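Local coordinates for protein putative NADH-depentdent flavin oxidoreductase (Cupriavidus metallidurans, PDB 5OCS) that is a flavoprotein ene-reductase of the Old Yellow Enzyme family that carries FMN and probably oxidises NADPH to reduce activated alkenes, at residues M39-Q44 with A326-P331; I99-A104 with V161-R166; D216-A221 with R226-R231. All blocks are in the same frame, centred on the assembly; numbering follows the deposited sequence. Where two conformers were deposited one is given.

Contact 1: M39-Q44 with A326-P331; sequences MIHLGQ and AMLYDP
Q44, on helix 36-46, meets P331 just beyond the short helix 325-329. Its CB points at the other segment, and CG lies anti to the carbonyl carbon (chi1 -72°), after which the chain runs extended and carries the amide back along its own helix. There the two ends of the amide divide their work. Q44 NE2 donates to I40 O at 3.1 Å, lying above that carbonyl's plane, while the helical N-H of Q44 reaches the same oxygen from the opposite face, so I40 O is gripped twice by one residue. Q44 OE1 rests against the proline ring, 3.9 Å from P331 CG, and accepts a hydrogen bond from R332 of the second subunit. A water joins the two backbones beside this pair, donating to Q44 O and to P331 O, each at 2.8 Å.

One turn earlier, H41 presents the edge of its imidazole to L328: H41 CE1 lies 3.7 Å from L328 CD2. The ring of W37 meets that of H41, their planes about 10° apart. Helix 36-46 follows the first barrel strand and helix 325-329 the last, where the TIM barrel closes. Water is the polar link between the segments, while H41 ND1 and Q44 OE1 bond to Y351 and R332 of the second subunit; with Q44 and P331 each packing on their counterparts there, the contact forms part of the dimer interface.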
ATOM      1  N   MET D  39      -2.051  -5.726  -8.174  1.00  9.93           N
ATOM      2  CA  MET D  39      -1.891  -6.372  -6.864  0.50 10.23           C
ATOM      3  C   MET D  39      -1.482  -5.373  -5.775  1.00 10.14           C
ATOM      4  O   MET D  39      -2.084  -5.289  -4.701  1.00  9.90           O
ATOM      5  CB  MET D  39      -0.827  -7.488  -6.977  0.50 10.40           C
ATOM      6  CG  MET D  39      -0.551  -8.237  -5.685  0.50 10.92           C
ATOM      7  SD  MET D  39      -1.972  -9.201  -5.147  0.50 11.37           S
ATOM      8  CE  MET D  39      -1.929 -10.544  -6.345  0.50 11.17           C
ATOM      9  N   ILE D  40      -0.416  -4.641  -6.044  1.00  9.68           N
ATOM     10  CA  ILE D  40       0.126  -3.657  -5.073  1.00  9.88           C
ATOM     11  C   ILE D  40      -0.863  -2.511  -4.804  1.00  9.31           C
ATOM     12  O   ILE D  40      -1.173  -2.158  -3.640  1.00  8.32           O
ATOM     13  CB  ILE D  40       1.455  -3.057  -5.610  1.00 10.47           C
ATOM     14  CG1 ILE D  40       2.487  -4.188  -5.768  1.00 10.93           C
ATOM     15  CG2 ILE D  40       1.945  -1.953  -4.675  1.00 10.70           C
ATOM     16  CD1 ILE D  40       3.787  -3.856  -6.491  1.00 10.97           C
ATOM     17  N   HIS D  41      -1.439  -1.999  -5.871  1.00  8.71           N
ATOM     18  CA  HIS D  41      -2.365  -0.856  -5.777  1.00  8.53           C
ATOM     19  C   HIS D  41      -3.704  -1.187  -5.181  1.00  8.66           C
ATOM     20  O   HIS D  41      -4.156  -0.540  -4.213  1.00  8.63           O
ATOM     21  CB  HIS D  41      -2.520  -0.262  -7.175  1.00  9.14           C
ATOM     22  CG  HIS D  41      -3.552   0.809  -7.263  1.00  9.31           C
ATOM     23  ND1 HIS D  41      -3.417   2.027  -6.638  1.00  9.86           N
ATOM     24  CD2 HIS D  41      -4.762   0.817  -7.863  1.00 10.22           C
ATOM     25  CE1 HIS D  41      -4.483   2.758  -6.891  1.00  9.91           C
ATOM     26  NE2 HIS D  41      -5.326   2.036  -7.603  1.00 10.03           N
ATOM     27  N   LEU D  42      -4.371  -2.185  -5.751  1.00  8.43           N
ATOM     28  CA  LEU D  42      -5.669  -2.615  -5.231  1.00  9.00           C
ATOM     29  C   LEU D  42      -5.530  -3.244  -3.866  1.00  9.12           C
ATOM     30  O   LEU D  42      -6.406  -3.078  -2.992  1.00  9.66           O
ATOM     31  CB  LEU D  42      -6.403  -3.535  -6.242  1.00  8.80           C
ATOM     32  CG  LEU D  42      -6.877  -2.826  -7.513  1.00  9.17           C
ATOM     33  CD1 LEU D  42      -7.533  -3.837  -8.426  1.00  9.40           C
ATOM     34  CD2 LEU D  42      -7.847  -1.664  -7.261  1.00  9.31           C
ATOM     35  N   GLY D  43      -4.407  -3.918  -3.615  1.00  9.82           N
ATOM     36  CA  GLY D  43      -4.156  -4.400  -2.244  1.00 10.21           C
ATOM     37  C   GLY D  43      -4.121  -3.274  -1.211  1.00 10.89           C
ATOM     38  O   GLY D  43      -4.825  -3.348  -0.166  1.00 12.48           O
ATOM     39  N   GLN D  44      -3.370  -2.198  -1.497  1.00 11.44           N
ATOM     40  CA  GLN D  44      -3.388  -0.998  -0.610  1.00 12.03           C
ATOM     41  C   GLN D  44      -4.772  -0.453  -0.442  1.00 12.05           C
ATOM     42  O   GLN D  44      -5.200  -0.146   0.667  1.00 11.70           O
ATOM     43  CB  GLN D  44      -2.615   0.208  -1.187  1.00 13.26           C
ATOM     44  CG  GLN D  44      -1.156   0.047  -1.176  1.00 14.16           C
ATOM     45  CD  GLN D  44      -0.529   1.123  -2.043  1.00 14.04           C
ATOM     46  OE1 GLN D  44      -0.469   2.299  -1.649  1.00 11.99           O
ATOM     47  NE2 GLN D  44      -0.095   0.737  -3.232  1.00 13.43           N
ATOM     48  N   ALA D 326      -6.989  12.074  -2.969  1.00 12.37           N
ATOM     49  CA  ALA D 326      -6.517  12.018  -1.581  1.00 11.52           C
ATOM     50  C   ALA D 326      -6.203  10.592  -1.142  1.00 11.36           C
ATOM     51  O   ALA D 326      -5.392  10.429  -0.240  1.00 11.27           O
ATOM     52  CB  ALA D 326      -7.484  12.670  -0.595  1.00 11.95           C
ATOM     53  N   MET D 327      -6.888   9.605  -1.725  1.00 10.30           N
ATOM     54  CA  MET D 327      -6.598   8.196  -1.446  1.00 11.04           C
ATOM     55  C   MET D 327      -5.252   7.798  -2.022  1.00 10.53           C
ATOM     56  O   MET D 327      -4.607   6.925  -1.433  1.00 10.08           O
ATOM     57  CB  MET D 327      -7.669   7.259  -2.016  1.00 11.74           C
ATOM     58  CG  MET D 327      -9.001   7.234  -1.307  1.00 13.06           C
ATOM     59  SD  MET D 327      -8.924   6.622   0.403  1.00 14.57           S
ATOM     60  CE  MET D 327      -7.764   5.269   0.365  1.00 16.28           C
ATOM     61  N   LEU D 328      -4.822   8.385  -3.158  1.00 10.36           N
ATOM     62  CA  LEU D 328      -3.525   8.045  -3.757  1.00  9.86           C
ATOM     63  C   LEU D 328      -2.398   8.667  -2.934  1.00  9.61           C
ATOM     64  O   LEU D 328      -1.369   8.036  -2.674  1.00  9.68           O
ATOM     65  CB  LEU D 328      -3.427   8.506  -5.193  1.00 10.92           C
ATOM     66  CG  LEU D 328      -4.478   7.979  -6.166  1.00 11.31           C
ATOM     67  CD1 LEU D 328      -4.328   8.646  -7.514  1.00 12.54           C
ATOM     68  CD2 LEU D 328      -4.505   6.445  -6.229  1.00 11.88           C
ATOM     69  N   TYR D 329      -2.623   9.888  -2.483  1.00  9.21           N
ATOM     70  CA  TYR D 329      -1.625  10.658  -1.728  1.00  9.14           C
ATOM     71  C   TYR D 329      -1.620  10.248  -0.271  1.00  9.25           C
ATOM     72  O   TYR D 329      -0.657  10.560   0.473  1.00  9.71           O
ATOM     73  CB  TYR D 329      -1.973  12.150  -1.854  1.00 10.05           C
ATOM     74  CG  TYR D 329      -0.882  13.103  -1.458  1.00 10.31           C
ATOM     75  CD1 TYR D 329       0.313  13.152  -2.166  1.00 11.31           C
ATOM     76  CD2 TYR D 329      -1.039  14.014  -0.382  1.00 11.06           C
ATOM     77  CE1 TYR D 329       1.328  14.009  -1.807  1.00 11.44           C
ATOM     78  CE2 TYR D 329      -0.027  14.903  -0.041  1.00 11.31           C
ATOM     79  CZ  TYR D 329       1.156  14.899  -0.786  1.00 12.12           C
ATOM     80  OH  TYR D 329       2.230  15.716  -0.508  1.00 13.05           O
ATOM     81  N   ASP D 330      -2.695   9.572   0.166  1.00  9.12           N
ATOM     82  CA  ASP D 330      -2.822   8.985   1.553  1.00  9.27           C
ATOM     83  C   ASP D 330      -3.708   7.727   1.503  1.00  9.13           C
ATOM     84  O   ASP D 330      -4.935   7.773   1.726  1.00  8.68           O
ATOM     85  CB  ASP D 330      -3.411  10.005   2.525  1.00  9.62           C
ATOM     86  CG  ASP D 330      -3.548   9.481   3.946  1.00 10.42           C
ATOM     87  OD1 ASP D 330      -3.094   8.337   4.268  1.00 10.17           O
ATOM     88  OD2 ASP D 330      -4.187  10.227   4.751  1.00 11.67           O
ATOM     89  N   PRO D 331      -3.120   6.556   1.211  1.00  8.78           N
ATOM     90  CA  PRO D 331      -3.922   5.344   1.154  1.00  9.24           C
ATOM     91  C   PRO D 331      -4.454   4.897   2.489  1.00  8.40           C
ATOM     92  O   PRO D 331      -5.260   3.993   2.524  1.00  8.73           O
ATOM     93  CB  PRO D 331      -2.935   4.291   0.616  1.00  9.37           C
ATOM     94  CG  PRO D 331      -1.641   4.816   1.049  1.00  9.05           C
ATOM     95  CD  PRO D 331      -1.724   6.291   0.885  1.00  9.10           C
TER
HETATM   96  O   HOH W   1      -4.159   1.396   2.717  1.00  9.17           O

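Contact 2: I99-A104 with V161-R166; sequences IQLAHA and VAAAKR
With CG anti to the carbonyl carbon (chi1 -69°) and CD1 continuing the chain almost fully extended (chi2 -176°), L101 projects straight from barrel strand 96-102 to the surrounding helix 150-169. Its two methyl groups fork over successive residues of that helix. L101 CD2 takes A163, whose CB points back at the strand and lies 4.0 Å away. L101 CD1 reaches deeper, to the helix backbone at A164, 3.8 Å from A164 N and 4.2 Å from A164 CB. The CB of A163 also comes within 4.2 Å of L101 CD1, so the first alanine methyl touches both arms of the leucine fork, whereas A164 touches one.

Small side chains on this face of the helix let the leucine come close to its main chain, and the CA atoms of L101 and A163 are 7.6 Å apart. F160, from the preceding turn of the same helix, and I175, from the adjacent strand 175-179, also pack on L101, and I175 touches A164 as well. The layer is therefore shared by two neighbouring strands and the helix that connects them along the chain in a right-handed beta-alpha-beta crossover of the TIM barrel.

Residues alternate along the strand. While L101 faces the helix, Q100, a residue of the FMN site, turns to the barrel interior, where its NE2 is hydrogen-bonded to E176. Between strand and helix, side chain meets side chain only through carbon, and the one polar atom touched is a backbone N, which implies that shape and exclusion of water, rather than directional bonds, hold this part of the barrel wall to its outer layer.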
ATOM      1  N   ILE D  99     -16.774  -2.954  -9.412  1.00  7.91           N
ATOM      2  CA  ILE D  99     -16.004  -2.646 -10.605  1.00  7.95           C
ATOM      3  C   ILE D  99     -16.773  -1.694 -11.516  1.00  7.84           C
ATOM      4  O   ILE D  99     -17.985  -1.795 -11.653  1.00  8.55           O
ATOM      5  CB  ILE D  99     -15.605  -3.926 -11.373  1.00  7.76           C
ATOM      6  CG1 ILE D  99     -14.534  -3.635 -12.429  1.00  7.85           C
ATOM      7  CG2 ILE D  99     -16.835  -4.685 -11.956  1.00  7.75           C
ATOM      8  CD1 ILE D  99     -13.813  -4.888 -12.859  1.00  8.11           C
ATOM      9  N   GLN D 100     -16.057  -0.769 -12.124  1.00  8.61           N
ATOM     10  CA  GLN D 100     -16.625   0.159 -13.129  1.00  8.28           C
ATOM     11  C   GLN D 100     -16.426  -0.426 -14.512  1.00  8.10           C
ATOM     12  O   GLN D 100     -15.287  -0.655 -14.947  1.00  8.30           O
ATOM     13  CB  GLN D 100     -15.958   1.527 -13.014  1.00  8.81           C
ATOM     14  CG  GLN D 100     -16.584   2.566 -13.904  1.00  9.34           C
ATOM     15  CD  GLN D 100     -15.787   3.825 -13.921  1.00  9.19           C
ATOM     16  OE1 GLN D 100     -14.675   3.859 -14.461  1.00  9.65           O
ATOM     17  NE2 GLN D 100     -16.362   4.891 -13.383  1.00  8.99           N
ATOM     18  N   LEU D 101     -17.523  -0.789 -15.183  1.00  8.27           N
ATOM     19  CA  LEU D 101     -17.430  -1.280 -16.538  1.00  7.75           C
ATOM     20  C   LEU D 101     -17.575  -0.082 -17.480  1.00  8.24           C
ATOM     21  O   LEU D 101     -18.445   0.785 -17.275  1.00  7.96           O
ATOM     22  CB  LEU D 101     -18.513  -2.311 -16.785  1.00  8.22           C
ATOM     23  CG  LEU D 101     -18.403  -3.645 -16.076  1.00  8.70           C
ATOM     24  CD1 LEU D 101     -19.548  -4.535 -16.557  1.00  9.18           C
ATOM     25  CD2 LEU D 101     -17.049  -4.334 -16.290  1.00  9.11           C
ATOM     26  N   ALA D 102     -16.760  -0.074 -18.523  1.00  7.88           N
ATOM     27  CA  ALA D 102     -16.524   1.126 -19.309  1.00  8.63           C
ATOM     28  C   ALA D 102     -16.332   0.842 -20.787  1.00  8.58           C
ATOM     29  O   ALA D 102     -15.948  -0.228 -21.200  1.00  9.20           O
ATOM     30  CB  ALA D 102     -15.304   1.841 -18.766  1.00  8.74           C
ATOM     31  N   HIS D 103     -16.618   1.865 -21.582  1.00  9.04           N
ATOM     32  CA  HIS D 103     -16.298   1.910 -22.993  1.00  9.59           C
ATOM     33  C   HIS D 103     -16.065   3.406 -23.313  1.00  9.32           C
ATOM     34  O   HIS D 103     -16.937   4.240 -23.039  1.00  8.78           O
ATOM     35  CB  HIS D 103     -17.469   1.390 -23.798  1.00 10.44           C
ATOM     36  CG  HIS D 103     -17.146   1.143 -25.236  1.00 10.44           C
ATOM     37  ND1 HIS D 103     -16.706   2.137 -26.085  1.00 11.03           N
ATOM     38  CD2 HIS D 103     -17.255   0.031 -25.985  1.00 10.98           C
ATOM     39  CE1 HIS D 103     -16.525   1.631 -27.290  1.00 11.46           C
ATOM     40  NE2 HIS D 103     -16.856   0.348 -27.251  1.00 11.36           N
ATOM     41  N   ALA D 104     -14.884   3.720 -23.811  1.00  9.24           N
ATOM     42  CA  ALA D 104     -14.431   5.120 -24.023  1.00  9.68           C
ATOM     43  C   ALA D 104     -15.053   5.822 -25.242  1.00  9.73           C
ATOM     44  O   ALA D 104     -14.983   7.031 -25.362  1.00  9.52           O
ATOM     45  CB  ALA D 104     -12.915   5.164 -24.173  1.00  9.37           C
ATOM     46  N   VAL D 161     -22.688  -7.058 -21.137  1.00 12.30           N
ATOM     47  CA  VAL D 161     -23.224  -8.284 -20.579  1.00 13.03           C
ATOM     48  C   VAL D 161     -22.147  -9.322 -20.331  1.00 11.85           C
ATOM     49  O   VAL D 161     -22.116  -9.892 -19.235  1.00 12.04           O
ATOM     50  CB  VAL D 161     -24.344  -8.877 -21.466  1.00 13.78           C
ATOM     51  CG1 VAL D 161     -24.750 -10.271 -20.959  1.00 13.35           C
ATOM     52  CG2 VAL D 161     -25.548  -7.937 -21.462  1.00 14.35           C
ATOM     53  N   ALA D 162     -21.283  -9.569 -21.306  1.00 11.89           N
ATOM     54  CA  ALA D 162     -20.251 -10.591 -21.154  1.00 12.16           C
ATOM     55  C   ALA D 162     -19.335 -10.218 -19.996  1.00 11.54           C
ATOM     56  O   ALA D 162     -19.008 -11.057 -19.145  1.00 11.73           O
ATOM     57  CB  ALA D 162     -19.470 -10.840 -22.429  1.00 12.39           C
ATOM     58  N   ALA D 163     -18.939  -8.962 -19.950  1.00 11.14           N
ATOM     59  CA  ALA D 163     -18.038  -8.475 -18.882  1.00 11.08           C
ATOM     60  C   ALA D 163     -18.722  -8.518 -17.518  1.00 10.30           C
ATOM     61  O   ALA D 163     -18.080  -8.861 -16.527  1.00 10.35           O
ATOM     62  CB  ALA D 163     -17.541  -7.067 -19.201  1.00 10.73           C
ATOM     63  N   ALA D 164     -19.997  -8.215 -17.451  1.00  9.78           N
ATOM     64  CA  ALA D 164     -20.739  -8.313 -16.213  1.00 10.24           C
ATOM     65  C   ALA D 164     -20.805  -9.764 -15.682  1.00 10.72           C
ATOM     66  O   ALA D 164     -20.673  -9.972 -14.495  1.00 10.71           O
ATOM     67  CB  ALA D 164     -22.131  -7.787 -16.411  1.00 10.45           C
ATOM     68  N   LYS D 165     -20.947 -10.734 -16.585  1.00 11.35           N
ATOM     69  CA  LYS D 165     -20.942 -12.143 -16.193  1.00 12.02           C
ATOM     70  C   LYS D 165     -19.572 -12.579 -15.701  1.00 11.15           C
ATOM     71  O   LYS D 165     -19.481 -13.361 -14.744  1.00 10.39           O
ATOM     72  CB  LYS D 165     -21.418 -13.025 -17.341  1.00 14.30           C
ATOM     73  CG  LYS D 165     -22.900 -12.843 -17.638  1.00 16.84           C
ATOM     74  CD  LYS D 165     -23.278 -13.651 -18.861  1.00 21.21           C
ATOM     75  CE  LYS D 165     -24.740 -13.539 -19.247  1.00 26.34           C
ATOM     76  NZ  LYS D 165     -24.981 -14.310 -20.512  1.00 30.97           N
ATOM     77  N   ARG D 166     -18.508 -12.088 -16.342  1.00 10.09           N
ATOM     78  CA  ARG D 166     -17.152 -12.387 -15.867  1.00 10.93           C
ATOM     79  C   ARG D 166     -16.927 -11.814 -14.484  1.00 10.70           C
ATOM     80  O   ARG D 166     -16.368 -12.493 -13.603  1.00  9.35           O
ATOM     81  CB  ARG D 166     -16.081 -11.902 -16.823  1.00 11.10           C
ATOM     82  CG  ARG D 166     -16.092 -12.569 -18.176  1.00 11.84           C
ATOM     83  CD  ARG D 166     -14.905 -12.088 -18.950  1.00 12.43           C
ATOM     84  NE  ARG D 166     -14.871 -12.564 -20.338  1.00 13.12           N
ATOM     85  CZ  ARG D 166     -14.384 -13.735 -20.726  1.00 13.92           C
ATOM     86  NH1 ARG D 166     -13.873 -14.586 -19.845  1.00 13.28           N
ATOM     87  NH2 ARG D 166     -14.402 -14.068 -22.023  1.00 15.28           N
TER

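Contact 3: D216-A221 with R226-R231; sequences DAVREA and RPVWMR
R219 bonds to the carbonyl of R226 through both terminal nitrogens of its guanidinium group. The stronger bond runs from R219 NH1 to R226 O at 2.7 Å, with an N-H...O angle of 151° and the oxygen close to the guanidinium plane; the second, from R219 NH2 to R226 O at 3.1 Å, is weak. R219 NH1 also donates to a water oxygen at 2.9 Å, which in turn accepts from V228 N, so a side chain of helix 204-221 is tied directly to the loop just before strand 228-233 and, through water, to its first residue. NH2 turns in addition to F222 O, just past the helix end. Bends at chi2 (60°) and chi3 (-71°) fold the arginine chain round to place its flat group here.

With its edge occupied by oxygens, the guanidinium offers one face to V228: V228 CG2 sits over the centre, 3.6 Å from R219 CZ. The other valine methyl, V228 CG1, meets V218 CG1 at 3.6 Å, and V218 also packs on F160, I175 and V177, in the layer between helices and barrel. The strand goes on to R231, a residue of the FMN site. Arginine-to-carbonyl bonds and methyl contacts together join both ends of the short loop between helix and strand, and a cation shared among backbone carbonyls probably fixes its path.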
ATOM      1  N   ASP D 216     -29.852  -1.746 -18.384  1.00 13.07           N
ATOM      2  CA  ASP D 216     -30.814  -2.873 -18.266  1.00 14.89           C
ATOM      3  C   ASP D 216     -30.197  -4.202 -18.563  1.00 14.62           C
ATOM      4  O   ASP D 216     -30.450  -5.166 -17.848  1.00 16.17           O
ATOM      5  CB  ASP D 216     -32.032  -2.674 -19.207  1.00 16.37           C
ATOM      6  CG  ASP D 216     -32.970  -1.578 -18.715  1.00 17.88           C
ATOM      7  OD1 ASP D 216     -32.910  -1.216 -17.517  1.00 19.02           O
ATOM      8  OD2 ASP D 216     -33.793  -1.098 -19.541  1.00 19.84           O
ATOM      9  N   ALA D 217     -29.366  -4.264 -19.589  1.00 14.63           N
ATOM     10  CA  ALA D 217     -28.730  -5.505 -19.940  1.00 14.65           C
ATOM     11  C   ALA D 217     -27.771  -6.004 -18.871  1.00 14.66           C
ATOM     12  O   ALA D 217     -27.734  -7.210 -18.582  1.00 15.12           O
ATOM     13  CB  ALA D 217     -28.032  -5.384 -21.269  1.00 15.05           C
ATOM     14  N   VAL D 218     -27.017  -5.076 -18.279  1.00 13.65           N
ATOM     15  CA  VAL D 218     -26.128  -5.391 -17.164  1.00 12.63           C
ATOM     16  C   VAL D 218     -26.906  -5.850 -15.940  1.00 12.87           C
ATOM     17  O   VAL D 218     -26.538  -6.840 -15.281  1.00 13.57           O
ATOM     18  CB  VAL D 218     -25.232  -4.187 -16.819  1.00 12.44           C
ATOM     19  CG1 VAL D 218     -24.541  -4.391 -15.465  1.00 12.09           C
ATOM     20  CG2 VAL D 218     -24.199  -3.975 -17.939  1.00 11.66           C
ATOM     21  N   ARG D 219     -27.984  -5.162 -15.630  1.00 13.04           N
ATOM     22  CA  ARG D 219     -28.779  -5.486 -14.457  1.00 14.36           C
ATOM     23  C   ARG D 219     -29.423  -6.877 -14.623  1.00 15.77           C
ATOM     24  O   ARG D 219     -29.566  -7.619 -13.654  1.00 14.87           O
ATOM     25  CB  ARG D 219     -29.843  -4.411 -14.254  1.00 14.43           C
ATOM     26  CG  ARG D 219     -30.857  -4.580 -13.130  1.00 14.03           C
ATOM     27  CD  ARG D 219     -30.246  -4.655 -11.738  1.00 14.41           C
ATOM     28  NE  ARG D 219     -29.542  -5.906 -11.524  1.00 14.69           N
ATOM     29  CZ  ARG D 219     -28.878  -6.228 -10.415  1.00 13.34           C
ATOM     30  NH1 ARG D 219     -28.814  -5.398  -9.385  1.00 13.69           N
ATOM     31  NH2 ARG D 219     -28.232  -7.393 -10.376  1.00 13.57           N
ATOM     32  N   GLU D 220     -29.842  -7.189 -15.838  1.00 16.21           N
ATOM     33  CA  GLU D 220     -30.415  -8.502 -16.121  1.00 18.07           C
ATOM     34  C   GLU D 220     -29.370  -9.607 -15.977  1.00 17.95           C
ATOM     35  O   GLU D 220     -29.674 -10.685 -15.434  1.00 17.62           O
ATOM     36  CB  GLU D 220     -31.019  -8.535 -17.511  1.00 20.47           C
ATOM     37  CG  GLU D 220     -31.925  -9.748 -17.751  1.00 24.73           C
ATOM     38  CD  GLU D 220     -31.196 -11.029 -18.031  1.00 28.95           C
ATOM     39  OE1 GLU D 220     -30.074 -10.979 -18.599  1.00 34.54           O
ATOM     40  OE2 GLU D 220     -31.759 -12.105 -17.683  1.00 32.07           O
ATOM     41  N   ALA D 221     -28.153  -9.355 -16.453  1.00 16.59           N
ATOM     42  CA  ALA D 221     -27.128 -10.375 -16.472  1.00 15.44           C
ATOM     43  C   ALA D 221     -26.471 -10.620 -15.104  1.00 15.01           C
ATOM     44  O   ALA D 221     -26.016 -11.733 -14.840  1.00 15.29           O
ATOM     45  CB  ALA D 221     -26.083 -10.054 -17.501  1.00 15.85           C
ATOM     46  N   ARG D 226     -26.957  -8.605  -6.114  1.00 15.39           N
ATOM     47  CA  ARG D 226     -25.821  -7.713  -6.054  1.00 13.03           C
ATOM     48  C   ARG D 226     -26.185  -6.410  -6.759  1.00 11.65           C
ATOM     49  O   ARG D 226     -26.878  -6.451  -7.756  1.00 11.97           O
ATOM     50  CB  ARG D 226     -24.615  -8.342  -6.738  1.00 12.48           C
ATOM     51  CG  ARG D 226     -24.311  -9.764  -6.258  1.00 13.07           C
ATOM     52  CD  ARG D 226     -23.043 -10.294  -6.902  1.00 13.86           C
ATOM     53  NE  ARG D 226     -22.909 -11.760  -6.746  1.00 14.27           N
ATOM     54  CZ  ARG D 226     -21.901 -12.487  -7.204  1.00 14.40           C
ATOM     55  NH1 ARG D 226     -20.884 -11.939  -7.846  1.00 13.83           N
ATOM     56  NH2 ARG D 226     -21.917 -13.806  -7.047  1.00 15.36           N
ATOM     57  N   PRO D 227     -25.706  -5.284  -6.249  1.00 10.79           N
ATOM     58  CA  PRO D 227     -26.106  -3.963  -6.774  1.00 10.72           C
ATOM     59  C   PRO D 227     -25.455  -3.624  -8.112  1.00 10.56           C
ATOM     60  O   PRO D 227     -24.318  -3.977  -8.363  1.00 10.74           O
ATOM     61  CB  PRO D 227     -25.613  -2.983  -5.682  1.00 10.70           C
ATOM     62  CG  PRO D 227     -24.429  -3.693  -5.071  1.00 10.98           C
ATOM     63  CD  PRO D 227     -24.884  -5.146  -5.037  1.00 10.76           C
ATOM     64  N   VAL D 228     -26.206  -2.925  -8.941  1.00  9.86           N
ATOM     65  CA  VAL D 228     -25.715  -2.376 -10.172  1.00 10.42           C
ATOM     66  C   VAL D 228     -26.216  -0.936 -10.187  1.00 10.07           C
ATOM     67  O   VAL D 228     -27.387  -0.653  -9.839  1.00 11.10           O
ATOM     68  CB  VAL D 228     -26.253  -3.132 -11.395  1.00 10.49           C
ATOM     69  CG1 VAL D 228     -25.845  -2.446 -12.716  1.00 11.46           C
ATOM     70  CG2 VAL D 228     -25.828  -4.557 -11.360  1.00 11.05           C
ATOM     71  N   TRP D 229     -25.350  -0.026 -10.612  1.00  9.45           N
ATOM     72  CA  TRP D 229     -25.691   1.393 -10.653  1.00  9.34           C
ATOM     73  C   TRP D 229     -24.971   2.077 -11.809  1.00  9.21           C
ATOM     74  O   TRP D 229     -24.279   1.415 -12.583  1.00  9.59           O
ATOM     75  CB  TRP D 229     -25.413   2.055  -9.296  1.00  9.09           C
ATOM     76  CG  TRP D 229     -23.971   2.201  -8.919  1.00  9.31           C
ATOM     77  CD1 TRP D 229     -23.147   3.262  -9.159  1.00  9.59           C
ATOM     78  CD2 TRP D 229     -23.175   1.248  -8.208  1.00  9.38           C
ATOM     79  NE1 TRP D 229     -21.900   3.022  -8.649  1.00  9.55           N
ATOM     80  CE2 TRP D 229     -21.897   1.790  -8.062  1.00  9.71           C
ATOM     81  CE3 TRP D 229     -23.420  -0.026  -7.717  1.00  9.91           C
ATOM     82  CZ2 TRP D 229     -20.870   1.106  -7.413  1.00  9.78           C
ATOM     83  CZ3 TRP D 229     -22.407  -0.685  -7.054  1.00 10.14           C
ATOM     84  CH2 TRP D 229     -21.153  -0.148  -6.940  1.00  9.76           C
ATOM     85  N   MET D 230     -25.190   3.373 -11.959  1.00  9.88           N
ATOM     86  CA  MET D 230     -24.523   4.137 -13.011  1.00 10.38           C
ATOM     87  C   MET D 230     -23.823   5.345 -12.456  1.00 10.04           C
ATOM     88  O   MET D 230     -24.303   6.006 -11.516  1.00 10.86           O
ATOM     89  CB  MET D 230     -25.535   4.591 -14.091  1.00 11.20           C
ATOM     90  CG  MET D 230     -24.895   5.158 -15.356  1.00 11.67           C
ATOM     91  SD  MET D 230     -26.113   5.564 -16.639  1.00 13.56           S
ATOM     92  CE  MET D 230     -26.569   3.936 -17.134  1.00 14.14           C
ATOM     93  N   ARG D 231     -22.728   5.690 -13.130  1.00 10.45           N
ATOM     94  CA  ARG D 231     -21.980   6.904 -12.896  1.00 10.39           C
ATOM     95  C   ARG D 231     -22.463   7.931 -13.892  1.00 10.45           C
ATOM     96  O   ARG D 231     -22.477   7.638 -15.075  1.00  9.56           O
ATOM     97  CB  ARG D 231     -20.487   6.633 -13.141  1.00 11.27           C
ATOM     98  CG  ARG D 231     -19.560   7.824 -12.964  1.00 11.86           C
ATOM     99  CD  ARG D 231     -19.498   8.318 -11.531  1.00 14.04           C
ATOM    100  NE  ARG D 231     -18.265   9.089 -11.307  1.00 15.76           N
ATOM    101  CZ  ARG D 231     -17.062   8.590 -11.020  1.00 15.98           C
ATOM    102  NH1 ARG D 231     -16.893   7.301 -10.788  1.00 16.56           N
ATOM    103  NH2 ARG D 231     -16.035   9.422 -10.911  1.00 14.79           N
TER
HETATM  104  O   HOH W   2     -29.304  -2.731  -8.293  1.00 12.68           O

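All three contacts belong to the TIM barrel and are buried, though to different degrees: every touching residue of contact 2 is buried, R219 and R226 of contact 3 are partly exposed, and contact 1 is buried at the subunit interface. Contacts 2 and 3 are neighbours, with centres 10 Å apart, and both pack a barrel strand on an outer helix; their helices meet where V161 touches A217 and A221, and their strands send Q100 and R231 to the FMN site. Contact 2 has no polar bond between its segments, whereas contact 3 adds arginine-to-carbonyl bonds and a water. Contact 1, centred about 22 and 26 Å from the other two, links helices early and late in the chain.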